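Local coordinates for protein berberine bridge enzyme-like 28 (Arabidopsis thaliana, PDB 5D79) that is a secreted FAD-dependent oxidoreductase of the berberine bridge enzyme-like family, takes part in adaptation to salt stress and binds FAD covalently, at residues G404-M407 with S408-E412; P460-K464 with S465-A469; K493-G496 with V497-K501; N502-E505 with R506-V510. One frame throughout, in Å; residues are numbered along the deposited sequence.

All four contacts are local, each between neighbours along one continuous run of chain, and each is partly buried. Contacts 3 and 4 lie in two consecutive helices, 488-500 and 504-514, which pack on each other through Phe500 with Leu507 and Gly496 with Phe504; each has four buried residues, with charged side chains outside. Contact 1 is a single short helical turn, more polar and exposed, with only Gly404 and Met407 buried. Contact 2 has no helical ladder at all: a loop held by a serine, a water and an arginine. It meets contact 3 through Ala469 N and Lys498 O, while Glu412 of contact 1 reaches Asn502 and Asn503 of contact 4.

Contact 1. Residues G404-M407 with S408-E412; sequences GGKM and SEMAE
Gly405 O gathers the close-packed side of the turn, accepting from the amides three and four residues further on, Ser408 N and Glu409 N. Glu409 N comes in at 3.0 Å from Gly405 O, in the carbonyl plane, while Ser408 N, also 3.0 Å from Gly405 O, sits well above that plane. One residue on, Met410 N meets Lys406 O at 2.9 Å in an almost straight bond (173° at the hydrogen). Gly405 is the N-cap of helix 406-409, and both it and Gly404 before it have positive phi. The inner side belongs to Met407, whose chain bends at chi2 and chi3; beyond CB it leads away from the turn, and the side chain touches Arg420.

The outer side is looser. With CG anti to the backbone N (chi1 -169°) and a bend at chi2, Lys406 lays its chain across Glu409 and Met410. Its CE passes 4.2 Å from Met410 CG, and its NZ stands 4.0 Å from Glu409 OE1, a long salt bridge. Ser408 turns OG back over the start of the helix, where a water 2.9 Å from Gly405 O and 3.1 Å from Ser408 OG joins the two.

Gly405 O thus has two amides and a water as donors, so the start of this one-turn helix is fixed mainly by backbone bonds, and the stretched Lys406-Glu409 pair probably adds only a modest electrostatic pull at the surface.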
loop_
_atom_site.group_PDB
_atom_site.type_symbol
_atom_site.label_atom_id
_atom_site.label_comp_id
_atom_site.label_asym_id
_atom_site.label_seq_id
_atom_site.Cartn_x
_atom_site.Cartn_y
_atom_site.Cartn_z
ATOM N N GLY A 404 -9.687 -2.159 -14.779
ATOM C CA GLY A 404 -10.449 -1.583 -15.870
ATOM C C GLY A 404 -10.635 -0.095 -15.618
ATOM O O GLY A 404 -10.033 0.459 -14.709
ATOM N N GLY A 405 -11.459 0.567 -16.417
ATOM C CA GLY A 405 -11.555 2.014 -16.317
ATOM C C GLY A 405 -10.213 2.690 -16.556
ATOM O O GLY A 405 -9.485 2.334 -17.483
ATOM N N LYS A 406 -9.859 3.649 -15.708
ATOM C CA LYS A 406 -8.615 4.389 -15.897
ATOM C C LYS A 406 -7.425 3.434 -15.850
ATOM O O LYS A 406 -6.379 3.681 -16.476
ATOM C CB LYS A 406 -8.472 5.496 -14.841
ATOM C CG LYS A 406 -7.334 6.484 -15.113
ATOM C CD LYS A 406 -7.751 7.594 -16.092
ATOM C CE LYS A 406 -6.548 8.425 -16.521
ATOM N NZ LYS A 406 -6.919 9.754 -17.079
ATOM N N MET A 407 -7.601 2.317 -15.144
ATOM C CA MET A 407 -6.514 1.361 -14.954
ATOM C C MET A 407 -6.149 0.622 -16.238
ATOM O O MET A 407 -5.026 0.177 -16.375
ATOM C CB MET A 407 -6.857 0.358 -13.849
ATOM C CG MET A 407 -6.930 0.998 -12.455
ATOM S SD MET A 407 -5.373 1.768 -11.927
ATOM C CE MET A 407 -4.358 0.323 -11.604
ATOM N N SER A 408 -7.077 0.504 -17.185
ATOM C CA SER A 408 -6.738 -0.134 -18.453
ATOM C C SER A 408 -6.544 0.945 -19.518
ATOM O O SER A 408 -5.965 0.710 -20.589
ATOM C CB SER A 408 -7.811 -1.158 -18.856
ATOM O OG SER A 408 -9.074 -0.559 -19.058
ATOM N N GLU A 409 -7.017 2.142 -19.197
ATOM C CA GLU A 409 -6.819 3.295 -20.055
ATOM C C GLU A 409 -5.340 3.652 -20.095
ATOM O O GLU A 409 -4.759 3.824 -21.171
ATOM C CB GLU A 409 -7.647 4.477 -19.564
ATOM C CG GLU A 409 -7.364 5.756 -20.300
ATOM C CD GLU A 409 -8.475 6.764 -20.138
ATOM O OE1 GLU A 409 -8.224 7.962 -20.396
ATOM O OE2 GLU A 409 -9.596 6.354 -19.755
ATOM N N MET A 410 -4.738 3.753 -18.911
ATOM C CA MET A 410 -3.305 4.018 -18.781
ATOM C C MET A 410 -2.462 2.856 -19.300
ATOM O O MET A 410 -2.837 1.692 -19.113
ATOM C CB MET A 410 -2.948 4.297 -17.328
ATOM C CG MET A 410 -3.465 5.621 -16.817
ATOM S SD MET A 410 -2.881 5.889 -15.142
ATOM C CE MET A 410 -1.168 6.333 -15.427
ATOM N N ALA A 411 -1.335 3.168 -19.947
ATOM C CA ALA A 411 -0.455 2.136 -20.487
ATOM C C ALA A 411 0.575 1.727 -19.447
ATOM O O ALA A 411 0.870 2.488 -18.524
ATOM C CB ALA A 411 0.223 2.612 -21.754
ATOM N N GLU A 412 1.111 0.514 -19.590
ATOM C CA GLU A 412 2.070 -0.040 -18.631
ATOM C C GLU A 412 3.248 0.908 -18.329
ATOM O O GLU A 412 3.611 1.098 -17.163
ATOM C CB GLU A 412 2.602 -1.380 -19.156
ATOM C CG GLU A 412 3.662 -2.034 -18.276
ATOM C CD GLU A 412 4.297 -3.249 -18.926
ATOM O OE1 GLU A 412 4.439 -3.251 -20.171
ATOM O OE2 GLU A 412 4.644 -4.202 -18.191
HETATM O O HOH W 1 -10.677 1.916 -20.065
#

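Contact 2. Residues P460-K464 with S465-A469; sequences PYVSK and SPRGA
Ser463 and Gly468 make the direct hydrogen bond of this loop: Gly468 N donates to Ser463 OG at 2.8 Å, with 161° at the hydrogen. Chi1 of 71° sets the hydroxyl between the backbone N and the carbonyl carbon of its own residue, facing the returning chain. Having accepted from the amide, the same hydroxyl donates to a water 2.9 Å from Ser463 OG, and this water passes a hydrogen on to Gly468 O at 2.8 Å. The serine and the water therefore hold both the N-H and the C=O of Gly468.

A weaker polar touch lies beside it. Arg467 CA points its hydrogen at Ser463 O, 3.4 Å away, and Arg467 CG rests against the same oxygen.

Val462 and Arg467 make the van der Waals part. Arg467 is extended from CG to NE, and the methyl Val462 CG2 rests 3.5 Å from Arg467 NE, meeting the guanidinium obliquely. The polar end of the arginine is engaged further on: NE in a salt bridge with Asp370, NH2 on Tyr455 O and NH1 on Thr459 OG1, with a cation-pi contact to the Tyr455 ring as well.

Where the chain turns, the peptide before Pro466 is cis, and Ser465 has positive phi. This is a loop that reverses at a cis-proline peptide, with Ser463 OG bridging across to Gly468 N; it joins helices 441-458 and 488-500 and lies against strand 363-372, at the rim of the seven-stranded antiparallel sheet.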
loop_
_atom_site.group_PDB
_atom_site.type_symbol
_atom_site.label_atom_id
_atom_site.label_comp_id
_atom_site.label_asym_id
_atom_site.label_seq_id
_atom_site.Cartn_x
_atom_site.Cartn_y
_atom_site.Cartn_z
ATOM N N PRO A 460 -2.764 -21.783 -11.516
ATOM C CA PRO A 460 -3.177 -21.901 -12.916
ATOM C C PRO A 460 -4.174 -20.854 -13.404
ATOM O O PRO A 460 -4.456 -20.840 -14.586
ATOM C CB PRO A 460 -3.838 -23.278 -12.955
ATOM C CG PRO A 460 -4.389 -23.446 -11.604
ATOM C CD PRO A 460 -3.344 -22.869 -10.704
ATOM N N TYR A 461 -4.697 -20.012 -12.520
ATOM C CA TYR A 461 -5.817 -19.143 -12.860
ATOM C C TYR A 461 -5.443 -17.662 -12.932
ATOM O O TYR A 461 -6.233 -16.835 -13.395
ATOM C CB TYR A 461 -6.942 -19.331 -11.844
ATOM C CG TYR A 461 -7.318 -20.771 -11.576
ATOM C CD1 TYR A 461 -7.839 -21.564 -12.588
ATOM C CD2 TYR A 461 -7.177 -21.333 -10.301
ATOM C CE1 TYR A 461 -8.197 -22.880 -12.355
ATOM C CE2 TYR A 461 -7.539 -22.661 -10.058
ATOM C CZ TYR A 461 -8.048 -23.424 -11.097
ATOM O OH TYR A 461 -8.419 -24.733 -10.908
ATOM N N VAL A 462 -4.246 -17.332 -12.464
ATOM C CA VAL A 462 -3.797 -15.946 -12.449
ATOM C C VAL A 462 -2.675 -15.698 -13.471
ATOM O O VAL A 462 -2.290 -16.612 -14.220
ATOM C CB VAL A 462 -3.330 -15.525 -11.038
ATOM C CG1 VAL A 462 -4.476 -15.701 -10.038
ATOM C CG2 VAL A 462 -2.097 -16.319 -10.612
ATOM N N SER A 463 -2.178 -14.456 -13.518
ATOM C CA SER A 463 -1.167 -14.060 -14.502
ATOM C C SER A 463 0.065 -14.935 -14.349
ATOM O O SER A 463 0.345 -15.446 -13.261
ATOM C CB SER A 463 -0.798 -12.577 -14.358
ATOM O OG SER A 463 -0.042 -12.331 -13.183
ATOM N N LYS A 464 0.784 -15.132 -15.446
ATOM C CA LYS A 464 1.951 -15.993 -15.415
ATOM C C LYS A 464 3.024 -15.451 -16.330
ATOM O O LYS A 464 2.721 -14.725 -17.265
ATOM C CB LYS A 464 1.564 -17.412 -15.823
ATOM C CG LYS A 464 0.818 -17.461 -17.131
ATOM C CD LYS A 464 0.271 -18.844 -17.415
ATOM C CE LYS A 464 -0.292 -18.937 -18.842
ATOM N NZ LYS A 464 -1.414 -17.979 -19.090
ATOM N N SER A 465 4.272 -15.805 -16.048
ATOM C CA SER A 465 5.418 -15.407 -16.871
ATOM C C SER A 465 5.414 -13.938 -17.314
ATOM O O SER A 465 5.277 -13.645 -18.506
ATOM C CB SER A 465 5.501 -16.304 -18.105
ATOM O OG SER A 465 5.566 -17.668 -17.730
ATOM N N PRO A 466 5.573 -13.013 -16.357
ATOM C CA PRO A 466 5.731 -13.297 -14.926
ATOM C C PRO A 466 4.390 -13.332 -14.193
ATOM O O PRO A 466 3.403 -12.767 -14.676
ATOM C CB PRO A 466 6.569 -12.125 -14.436
ATOM C CG PRO A 466 6.035 -10.991 -15.257
ATOM C CD PRO A 466 5.701 -11.569 -16.632
ATOM N N ARG A 467 4.365 -13.994 -13.040
ATOM C CA ARG A 467 3.222 -13.914 -12.138
ATOM C C ARG A 467 3.224 -12.548 -11.449
ATOM O O ARG A 467 4.077 -12.272 -10.603
ATOM C CB ARG A 467 3.261 -15.050 -11.108
ATOM C CG ARG A 467 2.040 -15.123 -10.185
ATOM C CD ARG A 467 2.052 -16.411 -9.371
ATOM N NE ARG A 467 0.816 -16.589 -8.605
ATOM C CZ ARG A 467 0.450 -17.717 -7.995
ATOM N NH1 ARG A 467 1.222 -18.793 -8.047
ATOM N NH2 ARG A 467 -0.694 -17.770 -7.332
ATOM N N GLY A 468 2.283 -11.684 -11.821
ATOM C CA GLY A 468 2.263 -10.329 -11.294
ATOM C C GLY A 468 2.022 -10.197 -9.796
ATOM O O GLY A 468 1.248 -10.945 -9.208
ATOM N N ALA A 469 2.694 -9.218 -9.192
ATOM C CA ALA A 469 2.570 -8.912 -7.768
ATOM C C ALA A 469 2.566 -7.389 -7.515
ATOM O O ALA A 469 3.234 -6.621 -8.219
ATOM C CB ALA A 469 3.712 -9.587 -6.983
HETATM O O HOH W 2 -0.547 -12.790 -10.396
#

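Contact 3. Residues K493-G496 with V497-K501; sequences KSWG and VKYFK
Trp495 O takes two amides near the end of helix 488-500, Tyr499 N at 3.1 Å and almost head-on to the carbonyl, and Lys498 N at 2.9 Å from well above the carbonyl plane, while Gly496 O receives Phe500 N at 2.9 Å.

Trp495 and Tyr499, one turn apart, are the aromatic pair. Indole CD1 lies 4.0 Å from Tyr499 CE2, the two side chains crossing at an oblique angle. Chi1 of 57° tucks the indole in over its own backbone and so sets CD1 beside the Tyr499 ring, and Tyr499 CD2 also leans on Trp495 O. Both polar ends reach the same residue: Trp495 NE1 bonds to Gln524 O and Tyr499 OH to Gln524 OE1, with Asp475 N a second partner of the hydroxyl. The Tyr481 ring meets the indole edge-to-face.

Elsewhere round the helix the chains lie on backbone oxygens. Val497 CG1 sits 3.4 Å from Lys493 O, and the extended Lys498 runs along Ser494 O, with CG at 3.6 Å from that oxygen. Phe500 CD2 comes 3.5 Å from Gly496 O, and its ring turns to Leu507 of the following helix.

Lys501, with positive phi, ends the helical run. The stretch is the last turns of an amphipathic helix in the berberine bridge enzyme family region, its aromatic side pinned to the segment around Gln524 and a neighbouring side, with Gly496 and Phe500, packed against helix 504-514.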
loop_
_atom_site.group_PDB
_atom_site.type_symbol
_atom_site.label_atom_id
_atom_site.label_comp_id
_atom_site.label_asym_id
_atom_site.label_seq_id
_atom_site.Cartn_x
_atom_site.Cartn_y
_atom_site.Cartn_z
ATOM N N LYS A 493 16.330 -9.508 -10.449
ATOM C CA LYS A 493 15.482 -9.645 -11.632
ATOM C C LYS A 493 14.329 -10.606 -11.387
ATOM O O LYS A 493 13.245 -10.453 -11.958
ATOM C CB LYS A 493 16.313 -10.122 -12.822
ATOM C CG LYS A 493 15.689 -9.827 -14.164
ATOM C CD LYS A 493 16.651 -10.142 -15.294
ATOM C CE LYS A 493 16.009 -9.864 -16.638
ATOM N NZ LYS A 493 16.916 -10.234 -17.764
ATOM N N SER A 494 14.569 -11.582 -10.518
ATOM C CA SER A 494 13.603 -12.635 -10.189
ATOM C C SER A 494 12.244 -12.119 -9.722
ATOM O O SER A 494 11.224 -12.441 -10.325
ATOM C CB SER A 494 14.190 -13.556 -9.114
ATOM O OG SER A 494 13.284 -14.589 -8.792
ATOM N N TRP A 495 12.231 -11.339 -8.642
ATOM C CA TRP A 495 10.987 -10.742 -8.143
ATOM C C TRP A 495 10.699 -9.400 -8.827
ATOM O O TRP A 495 9.549 -8.980 -8.918
ATOM C CB TRP A 495 11.031 -10.566 -6.615
ATOM C CG TRP A 495 12.186 -9.748 -6.132
ATOM C CD1 TRP A 495 12.231 -8.390 -6.005
ATOM C CD2 TRP A 495 13.468 -10.234 -5.715
ATOM N NE1 TRP A 495 13.465 -8.002 -5.541
ATOM C CE2 TRP A 495 14.239 -9.116 -5.351
ATOM C CE3 TRP A 495 14.035 -11.506 -5.614
ATOM C CZ2 TRP A 495 15.547 -9.229 -4.903
ATOM C CZ3 TRP A 495 15.329 -11.618 -5.160
ATOM C CH2 TRP A 495 16.074 -10.488 -4.811
ATOM N N GLY A 496 11.742 -8.741 -9.322
ATOM C CA GLY A 496 11.598 -7.481 -10.031
ATOM C C GLY A 496 10.573 -7.471 -11.156
ATOM O O GLY A 496 9.752 -6.547 -11.262
ATOM N N VAL A 497 10.615 -8.496 -12.004
ATOM C CA VAL A 497 9.664 -8.598 -13.108
ATOM C C VAL A 497 8.240 -8.977 -12.627
ATOM O O VAL A 497 7.251 -8.771 -13.337
ATOM C CB VAL A 497 10.156 -9.603 -14.156
ATOM C CG1 VAL A 497 11.544 -9.202 -14.640
ATOM C CG2 VAL A 497 10.184 -10.996 -13.586
ATOM N N LYS A 498 8.130 -9.503 -11.409
ATOM C CA LYS A 498 6.825 -9.834 -10.856
ATOM C C LYS A 498 6.100 -8.557 -10.389
ATOM O O LYS A 498 4.918 -8.336 -10.671
ATOM C CB LYS A 498 6.984 -10.835 -9.707
ATOM C CG LYS A 498 7.675 -12.139 -10.098
ATOM C CD LYS A 498 7.793 -13.047 -8.880
ATOM C CE LYS A 498 8.332 -14.428 -9.247
ATOM N NZ LYS A 498 8.424 -15.304 -8.042
ATOM N N TYR A 499 6.841 -7.704 -9.698
ATOM C CA TYR A 499 6.328 -6.431 -9.222
ATOM C C TYR A 499 6.140 -5.409 -10.341
ATOM O O TYR A 499 5.173 -4.653 -10.334
ATOM C CB TYR A 499 7.283 -5.837 -8.197
ATOM C CG TYR A 499 7.326 -6.466 -6.829
ATOM C CD1 TYR A 499 6.172 -6.911 -6.191
ATOM C CD2 TYR A 499 8.532 -6.557 -6.139
ATOM C CE1 TYR A 499 6.232 -7.461 -4.904
ATOM C CE2 TYR A 499 8.596 -7.096 -4.856
ATOM C CZ TYR A 499 7.450 -7.542 -4.246
ATOM O OH TYR A 499 7.541 -8.075 -2.987
ATOM N N PHE A 500 7.084 -5.368 -11.286
ATOM C CA PHE A 500 7.159 -4.264 -12.234
ATOM C C PHE A 500 7.096 -4.645 -13.709
ATOM O O PHE A 500 7.059 -3.759 -14.566
ATOM C CB PHE A 500 8.439 -3.482 -11.988
ATOM C CG PHE A 500 8.538 -2.931 -10.604
ATOM C CD1 PHE A 500 7.647 -1.964 -10.173
ATOM C CD2 PHE A 500 9.515 -3.372 -9.736
ATOM C CE1 PHE A 500 7.726 -1.448 -8.911
ATOM C CE2 PHE A 500 9.597 -2.853 -8.466
ATOM C CZ PHE A 500 8.697 -1.888 -8.054
ATOM N N LYS A 501 7.093 -5.949 -13.993
ATOM C CA LYS A 501 7.041 -6.498 -15.359
ATOM C C LYS A 501 8.022 -5.815 -16.324
ATOM O O LYS A 501 9.222 -5.807 -16.069
ATOM C CB LYS A 501 5.612 -6.434 -15.901
ATOM C CG LYS A 501 4.634 -7.256 -15.065
ATOM C CD LYS A 501 3.465 -7.758 -15.895
ATOM C CE LYS A 501 2.825 -8.973 -15.251
ATOM N NZ LYS A 501 1.397 -9.109 -15.642
#

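Contact 4. Residues N502-E505 with R506-V510; sequences NNFE and RLVRV
Glu505 and Arg509, one turn apart, form a salt bridge: Arg509 NH1 donates to Glu505 OE1 at 2.8 Å with 143° at the hydrogen. The oxygen is met nearly along its C-O axis but lies 20° out of the guanidinium plane. The carboxylate and guanidinium planes are almost perpendicular (83°), and only NH1 is bonded to OE1, since Arg509 NH2 stays 4.0 Å from Glu505 OE1. Both chains bend at chi2, which brings the groups together over the helix surface. The other oxygen, OE2, accepts from Tyr489 OH.

Behind the pair the backbone ladder runs regularly. Leu507 N reaches Asn503 O at 3.2 Å, Val508 N reaches Phe504 O at 3.1 Å and Arg509 N reaches Glu505 O at 3.0 Å. A water spans Asn502 O and Arg506 N. Arg506 itself reaches across to helix 222-227, with a salt bridge to Asp223 and a cation-pi contact with Trp226.

The packing lies on the inner side. Val508 CG2 sits over one face of the Phe504 ring as a CH-pi contact, 4.0 Å from its centroid, and is nearest to CZ at 3.7 Å. Leu507 CD1 rests 3.5 Å from Asn503 O, and the leucine side chain also touches Trp226 and Phe236.

Held by Arg509 through one oxygen and Tyr489 through the other, the Glu505 carboxylate is probably well stabilised as an anion, and it ties helix 504-514 to helix 488-500.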
loop_
_atom_site.group_PDB
_atom_site.type_symbol
_atom_site.label_atom_id
_atom_site.label_comp_id
_atom_site.label_asym_id
_atom_site.label_seq_id
_atom_site.Cartn_x
_atom_site.Cartn_y
_atom_site.Cartn_z
ATOM N N ASN A 502 7.528 -5.242 -17.417
ATOM C CA ASN A 502 8.423 -4.653 -18.421
ATOM C C ASN A 502 9.067 -3.343 -17.971
ATOM O O ASN A 502 9.962 -2.820 -18.634
ATOM C CB ASN A 502 7.672 -4.435 -19.732
ATOM C CG ASN A 502 7.105 -5.723 -20.287
ATOM O OD1 ASN A 502 7.794 -6.733 -20.339
ATOM N ND2 ASN A 502 5.836 -5.702 -20.673
ATOM N N ASN A 503 8.612 -2.824 -16.836
ATOM C CA ASN A 503 9.155 -1.591 -16.281
ATOM C C ASN A 503 10.425 -1.811 -15.475
ATOM O O ASN A 503 11.070 -0.849 -15.058
ATOM C CB ASN A 503 8.117 -0.906 -15.392
ATOM C CG ASN A 503 7.025 -0.211 -16.181
ATOM O OD1 ASN A 503 7.230 0.209 -17.332
ATOM N ND2 ASN A 503 5.863 -0.054 -15.555
ATOM N N PHE A 504 10.778 -3.070 -15.233
ATOM C CA PHE A 504 11.923 -3.373 -14.378
ATOM C C PHE A 504 13.258 -2.833 -14.923
ATOM O O PHE A 504 14.060 -2.295 -14.161
ATOM C CB PHE A 504 12.036 -4.881 -14.149
ATOM C CG PHE A 504 13.253 -5.286 -13.348
ATOM C CD1 PHE A 504 13.326 -5.012 -11.981
ATOM C CD2 PHE A 504 14.320 -5.944 -13.957
ATOM C CE1 PHE A 504 14.439 -5.386 -11.241
ATOM C CE2 PHE A 504 15.433 -6.317 -13.228
ATOM C CZ PHE A 504 15.495 -6.037 -11.863
ATOM N N GLU A 505 13.482 -2.958 -16.232
ATOM C CA GLU A 505 14.751 -2.526 -16.820
ATOM C C GLU A 505 14.951 -1.024 -16.676
ATOM O O GLU A 505 16.033 -0.586 -16.294
ATOM C CB GLU A 505 14.843 -2.938 -18.286
ATOM C CG GLU A 505 14.986 -4.444 -18.474
ATOM C CD GLU A 505 16.214 -5.057 -17.771
ATOM O OE1 GLU A 505 17.265 -4.380 -17.644
ATOM O OE2 GLU A 505 16.112 -6.233 -17.352
ATOM N N ARG A 506 13.910 -0.236 -16.949
ATOM C CA ARG A 506 14.013 1.215 -16.770
ATOM C C ARG A 506 14.349 1.599 -15.323
ATOM O O ARG A 506 15.244 2.414 -15.087
ATOM C CB ARG A 506 12.729 1.925 -17.202
ATOM C CG ARG A 506 12.856 3.437 -17.076
ATOM C CD ARG A 506 11.655 4.219 -17.583
ATOM N NE ARG A 506 11.923 5.653 -17.485
ATOM C CZ ARG A 506 11.033 6.613 -17.708
ATOM N NH1 ARG A 506 9.794 6.309 -18.054
ATOM N NH2 ARG A 506 11.389 7.882 -17.581
ATOM N N LEU A 507 13.631 1.008 -14.366
ATOM C CA LEU A 507 13.873 1.246 -12.947
ATOM C C LEU A 507 15.348 1.024 -12.593
ATOM O O LEU A 507 15.942 1.814 -11.851
ATOM C CB LEU A 507 12.980 0.338 -12.095
ATOM C CG LEU A 507 11.517 0.752 -11.995
ATOM C CD1 LEU A 507 10.655 -0.426 -11.594
ATOM C CD2 LEU A 507 11.371 1.905 -11.010
ATOM N N VAL A 508 15.924 -0.049 -13.143
ATOM C CA VAL A 508 17.336 -0.394 -12.941
ATOM C C VAL A 508 18.259 0.648 -13.569
ATOM O O VAL A 508 19.283 1.011 -12.987
ATOM C CB VAL A 508 17.655 -1.801 -13.515
ATOM C CG1 VAL A 508 19.124 -1.939 -13.871
ATOM C CG2 VAL A 508 17.252 -2.879 -12.523
ATOM N N ARG A 509 17.885 1.144 -14.745
ATOM C CA ARG A 509 18.642 2.222 -15.371
ATOM C C ARG A 509 18.577 3.477 -14.497
ATOM O O ARG A 509 19.609 4.076 -14.171
ATOM C CB ARG A 509 18.123 2.519 -16.782
ATOM C CG ARG A 509 18.195 1.341 -17.760
ATOM C CD ARG A 509 19.553 0.647 -17.765
ATOM N NE ARG A 509 19.728 -0.218 -18.938
ATOM C CZ ARG A 509 19.428 -1.512 -18.976
ATOM N NH1 ARG A 509 18.932 -2.117 -17.903
ATOM N NH2 ARG A 509 19.624 -2.204 -20.090
ATOM N N VAL A 510 17.367 3.860 -14.100
ATOM C CA VAL A 510 17.197 5.031 -13.242
ATOM C C VAL A 510 17.969 4.823 -11.937
ATOM O O VAL A 510 18.709 5.705 -11.501
ATOM C CB VAL A 510 15.703 5.328 -12.951
ATOM C CG1 VAL A 510 15.574 6.500 -11.998
ATOM C CG2 VAL A 510 14.951 5.620 -14.239
HETATM O O HOH W 3 11.493 -0.705 -18.785
#